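Local coordinates for protein prephenate dehydratase:Amino acid-binding ACT (Brucella abortus, PDB 6VH5) that probably catalyses the decarboxylating dehydration of prephenate to phenylpyruvate in phenylalanine biosynthesis, and binds phenylalanine at its ACT domain, at residues I105-M110 / G131-V136. Residues are numbered along the deposited sequence; the frame is centred on the assembly and turned at random.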
loop_
_atom_site.group_PDB
_atom_site.type_symbol
_atom_site.label_atom_id
_atom_site.label_comp_id
_atom_site.label_asym_id
_atom_site.label_seq_id
_atom_site.Cartn_x
_atom_site.Cartn_y
_atom_site.Cartn_z
ATOM N N ILE A 105 -16.585 -3.358 -4.173
ATOM C CA ILE A 105 -15.837 -4.059 -5.215
ATOM C C ILE A 105 -16.493 -5.414 -5.474
ATOM O O ILE A 105 -16.659 -6.217 -4.551
ATOM C CB ILE A 105 -14.364 -4.228 -4.809
ATOM C CG1 ILE A 105 -13.705 -2.871 -4.641
ATOM C CG2 ILE A 105 -13.605 -5.040 -5.843
ATOM C CD1 ILE A 105 -13.932 -1.946 -5.820
ATOM N N HIS A 106 -16.854 -5.675 -6.731
ATOM C CA HIS A 106 -17.452 -6.943 -7.130
ATOM C C HIS A 106 -16.831 -7.430 -8.431
ATOM O O HIS A 106 -16.455 -6.632 -9.297
ATOM C CB HIS A 106 -18.974 -6.825 -7.287
ATOM C CG HIS A 106 -19.689 -6.537 -6.005
ATOM N ND1 HIS A 106 -19.583 -7.349 -4.895
ATOM C CD2 HIS A 106 -20.490 -5.506 -5.643
ATOM C CE1 HIS A 106 -20.305 -6.840 -3.912
ATOM N NE2 HIS A 106 -20.863 -5.721 -4.339
ATOM N N PHE A 107 -16.753 -8.755 -8.568
ATOM C CA PHE A 107 -16.226 -9.411 -9.756
ATOM C C PHE A 107 -17.331 -10.139 -10.500
ATOM O O PHE A 107 -18.156 -10.830 -9.890
ATOM C CB PHE A 107 -15.139 -10.423 -9.403
ATOM C CG PHE A 107 -13.813 -9.815 -9.152
ATOM C CD1 PHE A 107 -13.369 -9.615 -7.864
ATOM C CD2 PHE A 107 -13.013 -9.425 -10.214
ATOM C CE1 PHE A 107 -12.144 -9.042 -7.633
ATOM C CE2 PHE A 107 -11.784 -8.852 -9.993
ATOM C CZ PHE A 107 -11.348 -8.651 -8.697
ATOM N N GLN A 108 -17.311 -10.020 -11.824
ATOM C CA GLN A 108 -18.278 -10.675 -12.692
ATOM C C GLN A 108 -17.551 -11.656 -13.601
ATOM O O GLN A 108 -16.519 -11.315 -14.187
ATOM C CB GLN A 108 -19.048 -9.646 -13.526
ATOM C CG GLN A 108 -19.422 -8.379 -12.760
ATOM C CD GLN A 108 -20.443 -8.633 -11.665
ATOM O OE1 GLN A 108 -21.039 -9.710 -11.589
ATOM N NE2 GLN A 108 -20.634 -7.647 -10.794
ATOM N N LEU A 109 -18.093 -12.868 -13.711
ATOM C CA LEU A 109 -17.576 -13.872 -14.635
ATOM C C LEU A 109 -18.202 -13.601 -15.995
ATOM O O LEU A 109 -19.418 -13.728 -16.169
ATOM C CB LEU A 109 -17.886 -15.283 -14.131
ATOM C CG LEU A 109 -17.606 -16.486 -15.043
ATOM C CD1 LEU A 109 -16.116 -16.696 -15.296
ATOM C CD2 LEU A 109 -18.214 -17.741 -14.415
ATOM N N MET A 110 -17.382 -13.199 -16.954
ATOM C CA MET A 110 -17.884 -12.761 -18.243
ATOM C C MET A 110 -17.246 -13.580 -19.353
ATOM O O MET A 110 -16.088 -13.998 -19.257
ATOM C CB MET A 110 -17.620 -11.266 -18.472
ATOM C CG MET A 110 -16.212 -10.845 -18.176
ATOM S SD MET A 110 -16.027 -9.051 -18.213
ATOM C CE MET A 110 -16.898 -8.565 -16.716
ATOM N N GLY A 131 -6.902 -14.760 -6.867
ATOM C CA GLY A 131 -6.803 -15.148 -5.472
ATOM C C GLY A 131 -8.022 -14.806 -4.642
ATOM O O GLY A 131 -8.145 -15.296 -3.515
ATOM N N GLN A 132 -8.876 -13.912 -5.127
ATOM C CA GLN A 132 -10.107 -13.578 -4.424
ATOM C C GLN A 132 -11.316 -14.301 -4.989
ATOM O O GLN A 132 -12.425 -14.125 -4.477
ATOM C CB GLN A 132 -10.337 -12.063 -4.449
ATOM C CG GLN A 132 -9.203 -11.303 -3.824
ATOM C CD GLN A 132 -9.406 -9.788 -3.813
ATOM O OE1 GLN A 132 -8.738 -9.085 -3.062
ATOM N NE2 GLN A 132 -10.323 -9.285 -4.645
ATOM N N CYS A 133 -11.127 -15.116 -6.023
ATOM C CA CYS A 133 -12.213 -15.825 -6.678
ATOM C C CYS A 133 -11.879 -17.299 -6.814
ATOM O O CYS A 133 -12.238 -17.947 -7.801
ATOM C CB CYS A 133 -12.495 -15.218 -8.051
ATOM S SG CYS A 133 -13.070 -13.509 -8.012
ATOM N N ARG A 134 -11.209 -17.865 -5.809
ATOM C CA ARG A 134 -10.755 -19.246 -5.928
ATOM C C ARG A 134 -11.922 -20.221 -5.980
ATOM O O ARG A 134 -11.857 -21.215 -6.717
ATOM C CB ARG A 134 -9.823 -19.600 -4.766
ATOM C CG ARG A 134 -8.386 -19.117 -4.946
ATOM C CD ARG A 134 -7.515 -19.497 -3.758
ATOM N NE ARG A 134 -7.889 -18.759 -2.557
ATOM C CZ ARG A 134 -7.294 -17.640 -2.150
ATOM N NH1 ARG A 134 -6.292 -17.123 -2.850
ATOM N NH2 ARG A 134 -7.705 -17.024 -1.046
ATOM N N ASN A 135 -13.019 -19.916 -5.273
ATOM C CA ASN A 135 -14.125 -20.861 -5.159
ATOM C C ASN A 135 -14.739 -21.183 -6.520
ATOM O O ASN A 135 -14.973 -22.359 -6.835
ATOM C CB ASN A 135 -15.187 -20.325 -4.201
ATOM C CG ASN A 135 -14.776 -20.448 -2.733
ATOM O OD1 ASN A 135 -13.875 -21.219 -2.376
ATOM N ND2 ASN A 135 -15.432 -19.668 -1.874
ATOM N N VAL A 136 -15.030 -20.159 -7.333
ATOM C CA VAL A 136 -15.649 -20.404 -8.639
ATOM C C VAL A 136 -14.676 -21.020 -9.629
ATOM O O VAL A 136 -15.108 -21.642 -10.607
ATOM C CB VAL A 136 -16.249 -19.133 -9.267
ATOM C CG1 VAL A 136 -17.368 -18.589 -8.389
ATOM C CG2 VAL A 136 -15.168 -18.104 -9.512
#
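Phe-107 reaches across to Gln-132 and Cys-133, and its ring is the part of 105-110 that both of them touch. Cys-133 SG approaches the ring obliquely, 3.9 Å from Phe-107 CD1 and about as far from CG. Cys-133 SG sits 4.4 Å from the centroid of the Phe-107 ring, 34° off its normal, a Cys sulfur-aromatic contact. From the N-cap position before helix 134-139, the Cys-133 side chain sets out toward Phe-107. Gln-132 meets the same ring elsewhere: its amide nitrogen NE2 lies at the edge, near the ring plane, 3.5 Å from Phe-107 CE1. Beyond CG the glutamine chain is extended (chi2 -179°), which carries the amide out to the ring. Its amide plane is turned 78° against the ring, and the two side chains cross at about a right angle, so the amide does not stack on the aromatic. The interface is small, 153 Å² over both sides, and the backbones remain well apart, with 8.2 Å between the CA atoms of Phe-107 and Cys-133. Gln-132 also touches Asn-192, and its side chain lies about 9 Å from that of Thr-194, predicted to be essential for dehydratase activity. Asp-188 accepts hydrogen bonds from the backbone N of Arg-134 and Asn-135 in the first turn of the helix. The contact thus joins the lead-in to strand 108-111, which lies between strands 165-169 and 180-183 in a mixed sheet, to the start of helix 134-139; Phe-107 also packs on Thr-150 of helix 150-160 and Cys-133 on Leu-168 of strand 165-169.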